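Local coordinates for protein chitinase (Thermococcus chitonophagus, PDB 5XSW) that probably hydrolyses chitin as an endochitinase, pairing a smaller N-terminal beta domain with a helix-rich, probably catalytic domain that binds a glycan, at residues D275-V280 / R410-R415; G255-I260 / D266-T271; S350-K355 / K364-E369. All coordinates share one frame; numbering follows the deposited sequence.

Contact 1 of 3, residues D275-V280 / R410-R415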
loop_
_atom_site.group_PDB
_atom_site.type_symbol
_atom_site.label_atom_id
_atom_site.label_comp_id
_atom_site.label_asym_id
_atom_site.label_seq_id
_atom_site.Cartn_x
_atom_site.Cartn_y
_atom_site.Cartn_z
ATOM N N ASP A 275 2.865 -1.904 -12.190
ATOM C CA ASP A 275 2.412 -1.786 -13.591
ATOM C C ASP A 275 2.814 -3.046 -14.376
ATOM O O ASP A 275 2.041 -3.553 -15.191
ATOM C CB ASP A 275 2.966 -0.467 -14.287
ATOM C CG ASP A 275 2.342 0.856 -13.701
ATOM O OD1 ASP A 275 1.702 0.869 -12.611
ATOM O OD2 ASP A 275 2.541 1.943 -14.302
ATOM N N ASP A 276 3.979 -3.610 -14.105
ATOM C CA ASP A 276 4.347 -4.817 -14.816
ATOM C C ASP A 276 3.359 -6.011 -14.570
ATOM O O ASP A 276 3.117 -6.842 -15.482
ATOM C CB ASP A 276 5.750 -5.273 -14.412
ATOM C CG ASP A 276 6.199 -6.560 -15.176
ATOM O OD1 ASP A 276 5.999 -6.575 -16.398
ATOM O OD2 ASP A 276 6.743 -7.554 -14.587
ATOM N N TYR A 277 2.830 -6.111 -13.342
ATOM C CA TYR A 277 1.968 -7.249 -12.964
ATOM C C TYR A 277 0.524 -6.998 -13.352
ATOM O O TYR A 277 -0.192 -7.954 -13.575
ATOM C CB TYR A 277 2.033 -7.546 -11.447
ATOM C CG TYR A 277 3.251 -8.380 -11.053
ATOM C CD1 TYR A 277 4.553 -8.003 -11.455
ATOM C CD2 TYR A 277 3.101 -9.552 -10.321
ATOM C CE1 TYR A 277 5.646 -8.755 -11.105
ATOM C CE2 TYR A 277 4.184 -10.302 -9.940
ATOM C CZ TYR A 277 5.466 -9.905 -10.361
ATOM O OH TYR A 277 6.568 -10.639 -10.008
ATOM N N MET A 278 0.087 -5.726 -13.420
ATOM C CA MET A 278 -1.335 -5.424 -13.572
ATOM C C MET A 278 -1.691 -4.898 -14.987
ATOM O O MET A 278 -2.812 -5.082 -15.457
ATOM C CB MET A 278 -1.810 -4.369 -12.569
ATOM C CG MET A 278 -1.551 -4.712 -11.041
ATOM S SD MET A 278 -2.173 -6.416 -10.725
ATOM C CE MET A 278 -3.791 -6.137 -11.175
ATOM N N LYS A 279 -0.764 -4.201 -15.631
ATOM C CA LYS A 279 -1.140 -3.476 -16.850
ATOM C C LYS A 279 -1.131 -4.408 -18.092
ATOM O O LYS A 279 -0.088 -4.866 -18.535
ATOM C CB LYS A 279 -0.179 -2.265 -17.088
ATOM C CG LYS A 279 -0.613 -1.387 -18.344
ATOM C CD LYS A 279 0.543 -0.291 -18.577
ATOM C CE LYS A 279 0.171 0.643 -19.753
ATOM N NZ LYS A 279 1.440 1.228 -20.290
ATOM N N VAL A 280 -2.295 -4.636 -18.657
ATOM C CA VAL A 280 -2.421 -5.555 -19.778
ATOM C C VAL A 280 -2.418 -4.700 -21.046
ATOM O O VAL A 280 -2.049 -3.540 -20.993
ATOM C CB VAL A 280 -3.697 -6.411 -19.706
ATOM C CG1 VAL A 280 -3.646 -7.423 -18.485
ATOM C CG2 VAL A 280 -4.938 -5.533 -19.626
ATOM N N ARG A 410 7.077 -18.885 -13.143
ATOM C CA ARG A 410 8.414 -18.931 -12.518
ATOM C C ARG A 410 9.090 -17.562 -12.452
ATOM O O ARG A 410 9.814 -17.262 -11.483
ATOM C CB ARG A 410 9.329 -19.879 -13.302
ATOM C CG ARG A 410 10.619 -20.214 -12.553
ATOM C CD ARG A 410 11.344 -21.347 -13.243
ATOM N NE ARG A 410 12.550 -21.749 -12.512
ATOM C CZ ARG A 410 13.534 -22.474 -13.048
ATOM N NH1 ARG A 410 13.449 -22.885 -14.315
ATOM N NH2 ARG A 410 14.601 -22.787 -12.315
ATOM N N GLN A 411 8.891 -16.745 -13.481
ATOM C CA GLN A 411 9.451 -15.384 -13.490
ATOM C C GLN A 411 8.798 -14.451 -12.486
ATOM O O GLN A 411 9.445 -13.551 -11.925
ATOM C CB GLN A 411 9.288 -14.734 -14.863
ATOM C CG GLN A 411 10.147 -15.370 -15.979
ATOM C CD GLN A 411 9.757 -14.868 -17.402
ATOM O OE1 GLN A 411 8.879 -14.000 -17.564
ATOM N NE2 GLN A 411 10.416 -15.421 -18.420
ATOM N N LYS A 412 7.491 -14.596 -12.308
ATOM C CA LYS A 412 6.767 -13.581 -11.541
ATOM C C LYS A 412 6.371 -13.953 -10.098
ATOM O O LYS A 412 6.082 -13.057 -9.303
ATOM C CB LYS A 412 5.500 -13.186 -12.303
ATOM C CG LYS A 412 5.844 -12.784 -13.789
ATOM C CD LYS A 412 6.678 -11.484 -13.818
ATOM C CE LYS A 412 7.023 -11.084 -15.320
ATOM N NZ LYS A 412 7.803 -9.799 -15.283
ATOM N N PHE A 413 6.320 -15.245 -9.788
ATOM C CA PHE A 413 5.967 -15.678 -8.440
ATOM C C PHE A 413 7.034 -16.555 -7.768
ATOM O O PHE A 413 7.927 -17.080 -8.428
ATOM C CB PHE A 413 4.595 -16.388 -8.482
ATOM C CG PHE A 413 3.489 -15.470 -8.991
ATOM C CD1 PHE A 413 3.073 -14.372 -8.230
ATOM C CD2 PHE A 413 2.910 -15.690 -10.200
ATOM C CE1 PHE A 413 2.077 -13.519 -8.675
ATOM C CE2 PHE A 413 1.890 -14.859 -10.674
ATOM C CZ PHE A 413 1.481 -13.746 -9.945
ATOM N N PHE A 414 6.933 -16.657 -6.442
ATOM C CA PHE A 414 7.924 -17.349 -5.597
ATOM C C PHE A 414 9.198 -16.552 -5.558
ATOM O O PHE A 414 9.458 -15.666 -6.389
ATOM C CB PHE A 414 8.222 -18.785 -6.059
ATOM C CG PHE A 414 7.013 -19.671 -6.108
ATOM C CD1 PHE A 414 6.510 -20.231 -4.955
ATOM C CD2 PHE A 414 6.406 -19.969 -7.322
ATOM C CE1 PHE A 414 5.372 -21.077 -4.996
ATOM C CE2 PHE A 414 5.287 -20.792 -7.391
ATOM C CZ PHE A 414 4.762 -21.353 -6.220
ATOM N N ARG A 415 9.986 -16.890 -4.567
ATOM C CA ARG A 415 11.233 -16.223 -4.212
ATOM C C ARG A 415 12.320 -17.275 -4.432
ATOM O O ARG A 415 12.048 -18.471 -4.329
ATOM C CB ARG A 415 11.086 -15.722 -2.750
ATOM C CG ARG A 415 12.170 -15.005 -2.066
ATOM C CD ARG A 415 11.666 -14.462 -0.718
ATOM N NE ARG A 415 10.741 -13.346 -0.940
ATOM C CZ ARG A 415 11.034 -12.068 -0.753
ATOM N NH1 ARG A 415 12.234 -11.709 -0.290
ATOM N NH2 ARG A 415 10.116 -11.145 -1.034
HETATM O O HOH W 1 6.751 -9.183 -18.128
#

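Contact 2 of 3, residues G255-I260 / D266-T271. With PO4 (phosphate ion), chain E; PO4 (phosphate ion), chain M.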
loop_
_atom_site.group_PDB
_atom_site.type_symbol
_atom_site.label_atom_id
_atom_site.label_comp_id
_atom_site.label_asym_id
_atom_site.label_seq_id
_atom_site.Cartn_x
_atom_site.Cartn_y
_atom_site.Cartn_z
ATOM N N GLY A 255 -0.769 1.178 -3.997
ATOM C CA GLY A 255 -0.639 1.080 -2.538
ATOM C C GLY A 255 -1.036 -0.356 -2.083
ATOM O O GLY A 255 -0.316 -1.017 -1.330
ATOM N N ASN A 256 -2.179 -0.833 -2.551
ATOM C CA ASN A 256 -2.631 -2.214 -2.224
ATOM C C ASN A 256 -1.646 -3.266 -2.718
ATOM O O ASN A 256 -1.325 -4.226 -2.003
ATOM C CB ASN A 256 -4.018 -2.452 -2.816
ATOM C CG ASN A 256 -4.566 -3.872 -2.477
ATOM O OD1 ASN A 256 -4.484 -4.751 -3.307
ATOM N ND2 ASN A 256 -5.135 -4.063 -1.280
ATOM N N PHE A 257 -1.083 -3.058 -3.924
ATOM C CA PHE A 257 -0.033 -3.961 -4.438
ATOM C C PHE A 257 1.177 -3.987 -3.551
ATOM O O PHE A 257 1.761 -5.058 -3.245
ATOM C CB PHE A 257 0.380 -3.527 -5.889
ATOM C CG PHE A 257 1.274 -4.490 -6.570
ATOM C CD1 PHE A 257 0.734 -5.539 -7.306
ATOM C CD2 PHE A 257 2.670 -4.346 -6.504
ATOM C CE1 PHE A 257 1.572 -6.492 -7.995
ATOM C CE2 PHE A 257 3.537 -5.238 -7.188
ATOM C CZ PHE A 257 3.009 -6.341 -7.915
ATOM N N ASN A 258 1.630 -2.796 -3.160
ATOM C CA ASN A 258 2.766 -2.686 -2.248
ATOM C C ASN A 258 2.495 -3.439 -0.923
ATOM O O ASN A 258 3.345 -4.136 -0.378
ATOM C CB ASN A 258 3.037 -1.177 -1.958
ATOM C CG ASN A 258 4.232 -0.948 -0.995
ATOM O OD1 ASN A 258 4.126 -1.126 0.226
ATOM N ND2 ASN A 258 5.353 -0.529 -1.548
ATOM N N GLN A 259 1.296 -3.277 -0.418
ATOM C CA GLN A 259 0.950 -3.936 0.856
ATOM C C GLN A 259 0.911 -5.490 0.733
ATOM O O GLN A 259 1.437 -6.240 1.598
ATOM C CB GLN A 259 -0.398 -3.369 1.319
ATOM C CG GLN A 259 -1.021 -4.028 2.539
ATOM C CD GLN A 259 -2.384 -3.426 2.812
ATOM O OE1 GLN A 259 -2.601 -2.805 3.853
ATOM N NE2 GLN A 259 -3.260 -3.516 1.842
ATOM N N ILE A 260 0.318 -6.015 -0.338
ATOM C CA ILE A 260 0.269 -7.490 -0.418
ATOM C C ILE A 260 1.608 -8.093 -0.755
ATOM O O ILE A 260 1.944 -9.174 -0.262
ATOM C CB ILE A 260 -0.809 -8.019 -1.404
ATOM C CG1 ILE A 260 -0.531 -7.610 -2.828
ATOM C CG2 ILE A 260 -2.205 -7.595 -0.919
ATOM C CD1 ILE A 260 -1.674 -8.005 -3.806
ATOM N N ASP A 266 6.512 -14.902 0.489
ATOM C CA ASP A 266 6.597 -16.212 -0.169
ATOM C C ASP A 266 5.999 -16.199 -1.550
ATOM O O ASP A 266 6.334 -17.046 -2.359
ATOM C CB ASP A 266 5.895 -17.301 0.661
ATOM C CG ASP A 266 6.620 -17.513 1.992
ATOM O OD1 ASP A 266 7.712 -18.127 1.950
ATOM O OD2 ASP A 266 6.145 -17.020 3.044
ATOM N N ILE A 267 5.075 -15.278 -1.817
ATOM C CA ILE A 267 4.445 -15.249 -3.154
ATOM C C ILE A 267 5.165 -14.252 -4.130
ATOM O O ILE A 267 5.379 -14.568 -5.291
ATOM C CB ILE A 267 2.939 -14.863 -3.048
ATOM C CG1 ILE A 267 2.184 -15.945 -2.246
ATOM C CG2 ILE A 267 2.287 -14.759 -4.457
ATOM C CD1 ILE A 267 0.712 -15.539 -1.901
ATOM N N PHE A 268 5.553 -13.087 -3.623
ATOM C CA PHE A 268 6.109 -12.018 -4.475
ATOM C C PHE A 268 7.595 -11.846 -4.280
ATOM O O PHE A 268 8.018 -11.623 -3.150
ATOM C CB PHE A 268 5.420 -10.688 -4.142
ATOM C CG PHE A 268 3.983 -10.664 -4.500
ATOM C CD1 PHE A 268 3.579 -10.447 -5.819
ATOM C CD2 PHE A 268 3.016 -10.857 -3.524
ATOM C CE1 PHE A 268 2.224 -10.420 -6.157
ATOM C CE2 PHE A 268 1.686 -10.844 -3.859
ATOM C CZ PHE A 268 1.279 -10.615 -5.171
ATOM N N PRO A 269 8.388 -11.938 -5.381
ATOM C CA PRO A 269 9.800 -11.554 -5.235
ATOM C C PRO A 269 9.929 -10.041 -5.006
ATOM O O PRO A 269 9.006 -9.284 -5.325
ATOM C CB PRO A 269 10.425 -11.989 -6.578
ATOM C CG PRO A 269 9.276 -11.851 -7.605
ATOM C CD PRO A 269 8.004 -12.229 -6.775
ATOM N N ASP A 270 11.068 -9.594 -4.485
ATOM C CA ASP A 270 11.255 -8.177 -4.176
ATOM C C ASP A 270 11.201 -7.301 -5.428
ATOM O O ASP A 270 10.960 -6.101 -5.305
ATOM C CB ASP A 270 12.620 -7.953 -3.471
ATOM C CG ASP A 270 12.652 -8.536 -2.027
ATOM O OD1 ASP A 270 11.580 -8.719 -1.411
ATOM O OD2 ASP A 270 13.756 -8.790 -1.505
ATOM N N THR A 271 11.418 -7.916 -6.599
ATOM C CA THR A 271 11.425 -7.197 -7.886
ATOM C C THR A 271 10.026 -6.880 -8.394
ATOM O O THR A 271 9.868 -6.141 -9.347
ATOM C CB THR A 271 12.120 -8.008 -8.977
ATOM O OG1 THR A 271 11.606 -9.354 -8.983
ATOM C CG2 THR A 271 13.647 -8.040 -8.753
HETATM P P PO4 E . -6.429 -1.949 1.804
HETATM O O1 PO4 E . -5.940 -1.579 0.452
HETATM O O2 PO4 E . -5.762 -3.149 2.420
HETATM O O3 PO4 E . -6.232 -0.726 2.659
HETATM O O4 PO4 E . -7.837 -2.369 1.866
HETATM P P PO4 M . -1.469 4.867 -4.520
HETATM O O1 PO4 M . -1.717 3.668 -5.379
HETATM O O2 PO4 M . -2.031 6.056 -5.243
HETATM O O3 PO4 M . -0.005 5.173 -4.348
HETATM O O4 PO4 M . -2.179 4.627 -3.248
#

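Contact 3 of 3, residues S350-K355 / K364-E369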
loop_
_atom_site.group_PDB
_atom_site.type_symbol
_atom_site.label_atom_id
_atom_site.label_comp_id
_atom_site.label_asym_id
_atom_site.label_seq_id
_atom_site.Cartn_x
_atom_site.Cartn_y
_atom_site.Cartn_z
ATOM N N SER A 350 -18.568 -7.621 15.866
ATOM C CA SER A 350 -18.543 -7.225 17.280
ATOM C C SER A 350 -19.836 -6.487 17.551
ATOM O O SER A 350 -20.905 -7.125 17.663
ATOM C CB SER A 350 -17.297 -6.381 17.614
ATOM O OG SER A 350 -17.098 -5.343 16.646
ATOM N N ASP A 351 -19.786 -5.160 17.557
ATOM C CA ASP A 351 -20.951 -4.343 17.938
ATOM C C ASP A 351 -22.217 -4.667 17.173
ATOM O O ASP A 351 -23.320 -4.569 17.738
ATOM C CB ASP A 351 -20.684 -2.835 17.752
ATOM C CG ASP A 351 -19.347 -2.399 18.304
ATOM O OD1 ASP A 351 -18.592 -3.240 18.835
ATOM O OD2 ASP A 351 -19.022 -1.203 18.172
ATOM N N ASN A 352 -22.103 -5.006 15.886
ATOM C CA ASN A 352 -23.315 -5.162 15.087
ATOM C C ASN A 352 -23.587 -6.610 14.661
ATOM O O ASN A 352 -24.333 -6.874 13.730
ATOM C CB ASN A 352 -23.282 -4.220 13.860
ATOM C CG ASN A 352 -23.271 -2.770 14.280
ATOM O OD1 ASN A 352 -24.064 -2.381 15.123
ATOM N ND2 ASN A 352 -22.330 -1.981 13.766
ATOM N N TRP A 353 -23.021 -7.536 15.405
ATOM C CA TRP A 353 -23.196 -8.954 15.138
ATOM C C TRP A 353 -24.634 -9.422 14.880
ATOM O O TRP A 353 -24.916 -10.073 13.854
ATOM C CB TRP A 353 -22.598 -9.723 16.297
ATOM C CG TRP A 353 -22.725 -11.205 16.250
ATOM C CD1 TRP A 353 -23.654 -11.984 16.914
ATOM C CD2 TRP A 353 -21.866 -12.101 15.560
ATOM N NE1 TRP A 353 -23.422 -13.304 16.651
ATOM C CE2 TRP A 353 -22.329 -13.415 15.829
ATOM C CE3 TRP A 353 -20.766 -11.929 14.708
ATOM C CZ2 TRP A 353 -21.718 -14.547 15.292
ATOM C CZ3 TRP A 353 -20.153 -13.063 14.179
ATOM C CH2 TRP A 353 -20.626 -14.355 14.467
ATOM N N GLU A 354 -25.560 -9.069 15.767
ATOM C CA GLU A 354 -26.905 -9.607 15.634
ATOM C C GLU A 354 -27.600 -9.062 14.444
ATOM O O GLU A 354 -28.288 -9.797 13.723
ATOM C CB GLU A 354 -27.765 -9.320 16.905
ATOM C CG GLU A 354 -27.310 -10.133 18.100
ATOM C CD GLU A 354 -27.517 -11.656 17.902
ATOM O OE1 GLU A 354 -28.414 -12.054 17.123
ATOM O OE2 GLU A 354 -26.765 -12.450 18.509
ATOM N N LYS A 355 -27.468 -7.751 14.241
ATOM C CA LYS A 355 -28.002 -7.148 13.042
ATOM C C LYS A 355 -27.418 -7.804 11.779
ATOM O O LYS A 355 -28.121 -7.943 10.792
ATOM C CB LYS A 355 -27.683 -5.635 13.027
ATOM C CG LYS A 355 -28.254 -4.830 11.857
ATOM C CD LYS A 355 -27.896 -3.307 12.013
ATOM C CE LYS A 355 -28.671 -2.371 11.026
ATOM N NZ LYS A 355 -29.766 -1.530 11.698
ATOM N N LYS A 364 -27.561 -4.266 1.988
ATOM C CA LYS A 364 -28.592 -3.226 2.086
ATOM C C LYS A 364 -28.782 -2.750 3.510
ATOM O O LYS A 364 -29.013 -1.571 3.756
ATOM C CB LYS A 364 -29.916 -3.743 1.521
ATOM C CG LYS A 364 -29.898 -3.829 0.001
ATOM C CD LYS A 364 -31.302 -4.212 -0.478
ATOM C CE LYS A 364 -31.288 -4.649 -1.937
ATOM N NZ LYS A 364 -32.636 -5.125 -2.392
ATOM N N GLU A 365 -28.659 -3.661 4.450
ATOM C CA GLU A 365 -28.802 -3.282 5.850
ATOM C C GLU A 365 -27.645 -2.428 6.334
ATOM O O GLU A 365 -27.826 -1.620 7.227
ATOM C CB GLU A 365 -28.893 -4.516 6.713
ATOM C CG GLU A 365 -30.261 -5.062 6.756
ATOM C CD GLU A 365 -30.715 -5.183 8.180
ATOM O OE1 GLU A 365 -30.519 -4.197 8.937
ATOM O OE2 GLU A 365 -31.230 -6.272 8.539
ATOM N N PHE A 366 -26.452 -2.687 5.814
ATOM C CA PHE A 366 -25.254 -2.023 6.287
ATOM C C PHE A 366 -24.737 -0.940 5.356
ATOM O O PHE A 366 -23.676 -0.387 5.582
ATOM C CB PHE A 366 -24.168 -3.050 6.571
ATOM C CG PHE A 366 -24.324 -3.736 7.891
ATOM C CD1 PHE A 366 -25.248 -4.746 8.054
ATOM C CD2 PHE A 366 -23.567 -3.354 8.971
ATOM C CE1 PHE A 366 -25.396 -5.371 9.271
ATOM C CE2 PHE A 366 -23.709 -3.974 10.190
ATOM C CZ PHE A 366 -24.630 -4.984 10.341
ATOM N N ASN A 367 -25.480 -0.656 4.300
ATOM C CA ASN A 367 -25.047 0.335 3.330
ATOM C C ASN A 367 -23.644 0.058 2.790
ATOM O O ASN A 367 -22.793 0.926 2.790
ATOM C CB ASN A 367 -25.162 1.734 3.919
ATOM C CG ASN A 367 -26.581 2.064 4.323
ATOM O OD1 ASN A 367 -27.462 2.187 3.479
ATOM N ND2 ASN A 367 -26.815 2.178 5.618
ATOM N N MET A 368 -23.425 -1.179 2.370
ATOM C CA MET A 368 -22.145 -1.639 1.841
ATOM C C MET A 368 -22.205 -1.806 0.331
ATOM O O MET A 368 -21.733 -2.783 -0.219
ATOM C CB MET A 368 -21.698 -2.949 2.475
ATOM C CG MET A 368 -21.973 -3.090 3.939
ATOM S SD MET A 368 -21.831 -4.823 4.353
ATOM C CE MET A 368 -20.330 -5.267 3.521
ATOM N N GLU A 369 -22.841 -0.864 -0.333
ATOM C CA GLU A 369 -22.907 -0.902 -1.774
ATOM C C GLU A 369 -21.532 -0.799 -2.427
ATOM O O GLU A 369 -21.292 -1.375 -3.476
ATOM C CB GLU A 369 -23.833 0.177 -2.309
ATOM C CG GLU A 369 -24.199 -0.062 -3.753
ATOM C CD GLU A 369 -25.553 0.484 -4.121
ATOM O OE1 GLU A 369 -26.126 1.230 -3.314
ATOM O OE2 GLU A 369 -26.028 0.168 -5.222
#

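Contact 1 of 3, residues D275-V280 / R410-R415
Tyr277 and Lys412 carry most of this contact, where a short helix meets the C-terminal end of a long one. The tyrosine OH donates to Lys412 O over 2.6 Å, arriving in the carbonyl plane on a lone pair at a C=O...O angle of 118°. The same lysine runs its aliphatic chain past the phenol, CB lying 3.6 Å from Tyr277 OH. A bend at chi2 (-67°) turns the rest of the lysine chain toward Asp276. Lys412 NZ forms a salt bridge with Asp276 OD2, 2.6 Å away, on its syn lone pair, and the two side chains meet nearly at right angles. A water linking Lys412 NZ to Asp276 OD1 gives the carboxylate a second, indirect hold on the ammonium group. On the hydrocarbon side, Tyr277 turns its edge to the face of Phe413 in an offset edge-to-face pair with planes at 90°; Tyr277 CE2 lies 4.0 Å from Phe413 CE1. The site illustrates how the carbonyl of a helix's last residue can be bonded by a side chain from a distant helix. Thr291 bonds Tyr277 O and touches Lys412, while Ile294 packs on Phe413, so helix 288-311 backs the junction of helices 274-278 and 399-412.

Contact 2 of 3, residues G255-I260 / D266-T271
With chi1 at -66°, Phe268 sets its CG opposite its carbonyl carbon, and the ring reaches Ile260 and Phe257 on the preceding helix. Ile260 has CG1 between its backbone N and carbonyl carbon (chi1 64°), from where CG1 lies 4.1 Å from Phe268 CE2 and CD1 approaches Phe268 CZ. The isoleucine also offers its backbone, Ile260 O standing 3.8 Å from Phe268 CD2. The rings of Phe257 and Phe268 meet obliquely, planes at 65°, Phe257 CE1 4.4 Å from Phe268 CE1. No hydrogen bond joins the segments: the loop folds back on its helix through buried apolar packing. Within the loop itself, Ile267 CG2 lies above one face of the Phe268 ring, toward its rim. A different face of helix 254-263 is polar. Gln259 NE2 donates to one phosphate oxygen (O2) at 2.6 Å and Asn256 ND2 to another (O1) of the same ion at 3.1 Å, while Gly255 N binds a second phosphate. Both ions, probably from the crystallisation liquor, are shared with the second subunit at the dimer interface. Val295 of helix 288-311 packs on Phe257 and Ile260, and the backbone of Ile267 is hydrogen-bonded to that of Phe414, tying the loop to the chain just after helix 399-412.

Contact 3 of 3, residues S350-K355 / K364-E369
Phe366 is the centre of the apolar packing, its buried ring touching Asn352 and Lys355. Asn352 CB meets the ring edge, close to its plane, 3.7 Å from Phe366 CE2. Asn352 O also lies in the ring plane at that edge, 3.9 Å from Phe366 CZ. Lys355 comes in obliquely, its CG 3.9 Å from Phe366 CE1, and the lysine chain and the phenylalanine run alongside each other with opposite sense. The lysine owes this path to chi1 near 180° (-177°) and an extended chain as far as CE, which lays its methylenes along the ring before the last bond turns off.

The charged element is looser. Glu365, its chain bent at chi2, brings OE1 to 3.3 Å from Lys355 CE, whereas the ion pair from Lys355 NZ to Glu365 OE1 is long at 3.9 Å and no hydrogen bond crosses the segments. The carboxylate thus rests against the lysine's hydrocarbon as much as it pairs with its charge, and any electrostatic gain is probably modest beside the packing.

Local polar bonds shape the first segment. A type I turn runs from Ser350 to Trp353, with Trp353 N bonded to Ser350 O, and the amide of Asn352 is directed elsewhere, ND2 binding Leu346 O.

The Phe366 side chain is about 13 Å from a bound NAG, so this is packing of the fold away from the glycan. The contact joins two short consecutive helices, 353-357 and 362-365, across the few residues between them. Ile348 adds to the packing on Phe366, Trp353 rests on helix 313-321, and Met368 fits against helix 327-338.

Overall arrangement
After the N-terminal beta strands, the chain enters the helix-rich domain that holds all three contacts. Contact 2 closes first, a short loop folding back on helix 254-263. Contact 1 opens next and spans 129 intervening residues, mostly helical, before joining helix 274-278 to helix 399-412. Contact 3 is nested inside that large loop and closes a small one of its own between helices 353-357 and 362-365. Contacts 1 and 2 form one continuous region: Arg415 bridges to Asp270, and Tyr277 CB packs on Phe257. Contact 3 stands apart, its centre about 37 Å from that of contact 1, on the opposite side of the chain's centre.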